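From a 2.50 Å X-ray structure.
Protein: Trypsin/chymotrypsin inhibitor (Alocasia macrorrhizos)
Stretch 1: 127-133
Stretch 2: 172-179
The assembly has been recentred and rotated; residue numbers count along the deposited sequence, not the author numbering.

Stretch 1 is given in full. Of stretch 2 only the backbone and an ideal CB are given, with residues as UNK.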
# COMPACT_ATOMS: atom_id res chain seq x y z
N GLN A 127 2.83 -23.35 22.39
CA GLN A 127 3.24 -21.97 22.22
C GLN A 127 4.77 -21.86 22.07
O GLN A 127 5.48 -22.84 22.33
CB GLN A 127 2.74 -21.13 23.40
CG GLN A 127 1.22 -20.86 23.39
CD GLN A 127 0.39 -22.08 23.79
OE1 GLN A 127 -0.34 -22.66 22.97
NE2 GLN A 127 0.48 -22.47 25.06
N PRO A 128 5.31 -20.68 21.68
CA PRO A 128 4.94 -19.26 21.54
C PRO A 128 3.76 -18.90 20.62
O PRO A 128 2.65 -19.43 20.72
CB PRO A 128 6.22 -18.63 20.97
CG PRO A 128 6.89 -19.74 20.25
CD PRO A 128 6.66 -20.92 21.13
N ARG A 129 4.02 -17.95 19.73
CA ARG A 129 3.04 -17.47 18.77
C ARG A 129 3.64 -17.58 17.37
O ARG A 129 3.98 -16.57 16.75
CB ARG A 129 2.61 -16.03 19.08
CG ARG A 129 1.68 -15.91 20.29
CD ARG A 129 1.79 -14.52 20.93
NE ARG A 129 2.87 -14.42 21.91
CZ ARG A 129 2.71 -14.55 23.22
NH1 ARG A 129 1.50 -14.79 23.72
NH2 ARG A 129 3.75 -14.44 24.03
N ASP A 130 3.78 -18.81 16.88
CA ASP A 130 4.17 -19.05 15.50
C ASP A 130 2.95 -19.18 14.62
O ASP A 130 1.89 -19.65 15.05
CB ASP A 130 5.01 -20.32 15.37
CG ASP A 130 6.24 -20.28 16.23
OD1 ASP A 130 6.33 -19.35 17.06
OD2 ASP A 130 7.12 -21.16 16.05
N TYR A 131 3.09 -18.74 13.37
CA TYR A 131 1.98 -18.82 12.45
C TYR A 131 2.49 -19.26 11.09
O TYR A 131 3.69 -19.32 10.82
CB TYR A 131 1.23 -17.49 12.36
CG TYR A 131 0.66 -17.04 13.69
CD1 TYR A 131 -0.66 -17.32 14.04
CD2 TYR A 131 1.44 -16.32 14.61
CE1 TYR A 131 -1.18 -16.91 15.26
CE2 TYR A 131 0.92 -15.91 15.83
CZ TYR A 131 -0.38 -16.21 16.15
OH TYR A 131 -0.89 -15.81 17.35
N GLN A 132 1.54 -19.61 10.24
CA GLN A 132 1.79 -19.81 8.82
C GLN A 132 0.72 -19.06 8.04
O GLN A 132 -0.29 -18.61 8.59
CB GLN A 132 1.78 -21.29 8.46
CG GLN A 132 2.45 -22.19 9.45
CD GLN A 132 1.81 -23.56 9.43
OE1 GLN A 132 0.64 -23.69 9.07
NE2 GLN A 132 2.59 -24.58 9.79
N ILE A 133 0.95 -18.93 6.73
CA ILE A 133 -0.02 -18.34 5.81
C ILE A 133 -0.54 -19.42 4.89
O ILE A 133 0.22 -20.23 4.36
CB ILE A 133 0.60 -17.20 5.00
CG1 ILE A 133 1.19 -16.18 5.98
CG2 ILE A 133 -0.44 -16.61 4.05
CD1 ILE A 133 1.35 -14.81 5.38
N UNK A 172 6.61 -28.40 4.75
CA UNK A 172 7.61 -27.47 5.27
C UNK A 172 7.14 -26.03 5.13
O UNK A 172 7.74 -25.24 4.39
CB UNK A 172 8.94 -27.66 4.55
N UNK A 173 6.08 -25.65 5.84
CA UNK A 173 5.62 -24.27 5.77
C UNK A 173 6.65 -23.29 6.32
O UNK A 173 7.41 -23.58 7.25
CB UNK A 173 4.30 -24.12 6.53
N UNK A 174 6.66 -22.09 5.75
CA UNK A 174 7.45 -21.01 6.32
C UNK A 174 6.70 -20.49 7.54
O UNK A 174 5.67 -19.83 7.41
CB UNK A 174 7.70 -19.90 5.30
N UNK A 175 7.20 -20.79 8.73
CA UNK A 175 6.57 -20.27 9.93
C UNK A 175 7.17 -18.92 10.28
O UNK A 175 8.36 -18.68 10.06
CB UNK A 175 6.73 -21.25 11.10
N UNK A 176 6.33 -18.03 10.82
CA UNK A 176 6.71 -16.64 11.01
C UNK A 176 6.08 -16.09 12.28
O UNK A 176 5.08 -16.59 12.78
CB UNK A 176 6.30 -15.80 9.80
N UNK A 177 6.70 -15.03 12.81
CA UNK A 177 6.13 -14.18 13.84
C UNK A 177 5.95 -12.78 13.28
O UNK A 177 6.62 -12.39 12.32
CB UNK A 177 7.01 -14.16 15.09
N UNK A 178 5.06 -12.01 13.89
CA UNK A 178 4.80 -10.62 13.51
C UNK A 178 5.40 -9.66 14.54
O UNK A 178 5.10 -9.76 15.73
CB UNK A 178 3.30 -10.38 13.37
N UNK A 179 6.21 -8.72 14.07
CA UNK A 179 6.83 -7.71 14.91
C UNK A 179 6.26 -6.37 14.49
O UNK A 179 6.41 -5.95 13.34
CB UNK A 179 8.36 -7.73 14.80

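Position 172 comes first and matters least: its CA-to-CB bond points away from the other stretch, and nothing of that stretch lies within 5.5 Å of the ideal CB. Almost any residue would serve, and a small polar one is natural. It is Ser172, which makes no contact here.

At 173 the bond points toward the partner, with the ideal CB 3.7 Å from Gln132 NE2. A phi of -64° and psi of 148° admit proline, and the amide would also tolerate a compact apolar or small polar group. The residue is Pro173, whose ring packs against the side-chain amide, CG lying 3.1 Å from Gln132 NE2.

The CB at 174 meets nothing, so stretch 1 leaves the side chain undetermined; the carbonyl does the work. The residue is His174, and a water bridges the backbones, donating to His174 O at 2.6 Å and accepting from Ile133 N at 3.1 Å.

Position 175 sets its CB sideways, 3.6 Å from Tyr131 O and 4.7 Å from both Gln132 CG and Asp130 CB. That is room for a short or beta-branched side chain with an apolar end: valine, threonine or alanine. It is Thr175, with chi1 in p, and its CG2 packs 3.7 Å from Gln132 CG. Its backbone joins in through a CA-H...O contact, Thr175 CA to Tyr131 O at 3.2 Å.

At 176 the backbone governs. An extended phi/psi of -145/158 suits an antiparallel bridge with Tyr131, and proline is excluded because its nitrogen could not donate. Beta-branched residues favour such angles. Ile176 closes the pair: Tyr131 N gives a hydrogen bond to Ile176 O at 3.0 Å, and Ile176 N returns one to Tyr131 O at 2.9 Å.

Position 177 has its CB 4.2 Å from Arg129 O, with the carboxylate of Asp130 farther along the same side. A long cation, lysine or arginine, could reach that charge. Arg177 does: an m, t, t side chain brings NH1 2.9 Å from Asp130 OD1. The oxygen lies well out of the guanidinium plane, so this salt bridge rests on charge alone, while Pro128 CG sits at the guanidinium edge, 3.2 Å from Arg177 NH1.

From 178 the CB touches nothing, yet the Tyr131 ring lies within reach of a large apolar or aromatic side chain. Phe178, chi1 in m, takes the opportunity: its CE2 comes 3.8 Å from Tyr131 CD2, in an oblique pair with planes at 47°.

Position 179 is out of reach, so stretch 1 sets no rule for Val179.

Stretch 2 172-179: SPHTIRFV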
# COMPACT_ATOMS: atom_id res chain seq x y z
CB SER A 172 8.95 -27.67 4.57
OG SER A 172 9.35 -29.02 4.73
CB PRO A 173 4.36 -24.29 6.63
CG PRO A 173 4.59 -25.38 7.59
CD PRO A 173 5.30 -26.43 6.81
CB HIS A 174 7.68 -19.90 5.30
CG HIS A 174 8.52 -18.77 5.82
ND1 HIS A 174 9.70 -18.98 6.51
CD2 HIS A 174 8.36 -17.43 5.73
CE1 HIS A 174 10.22 -17.81 6.84
NE2 HIS A 174 9.43 -16.86 6.38
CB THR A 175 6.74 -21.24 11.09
OG1 THR A 175 8.09 -21.73 11.10
CG2 THR A 175 5.81 -22.42 10.90
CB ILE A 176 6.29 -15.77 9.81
CG1 ILE A 176 4.83 -15.99 9.48
CG2 ILE A 176 7.13 -16.08 8.59
CD1 ILE A 176 4.09 -14.73 9.25
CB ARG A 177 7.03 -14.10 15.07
CG ARG A 177 7.64 -15.41 15.51
CD ARG A 177 8.47 -15.19 16.78
NE ARG A 177 9.47 -16.23 16.98
CZ ARG A 177 9.30 -17.30 17.75
NH1 ARG A 177 8.15 -17.49 18.39
NH2 ARG A 177 10.28 -18.20 17.87
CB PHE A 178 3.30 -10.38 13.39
CG PHE A 178 2.64 -11.35 12.49
CD1 PHE A 178 2.70 -11.18 11.12
CD2 PHE A 178 2.01 -12.46 13.01
CE1 PHE A 178 2.09 -12.09 10.28
CE2 PHE A 178 1.41 -13.39 12.18
CZ PHE A 178 1.45 -13.20 10.81
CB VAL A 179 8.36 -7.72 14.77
CG1 VAL A 179 8.95 -6.51 15.45
CG2 VAL A 179 8.92 -8.97 15.38
O HOH W 1 3.64 -20.11 5.87
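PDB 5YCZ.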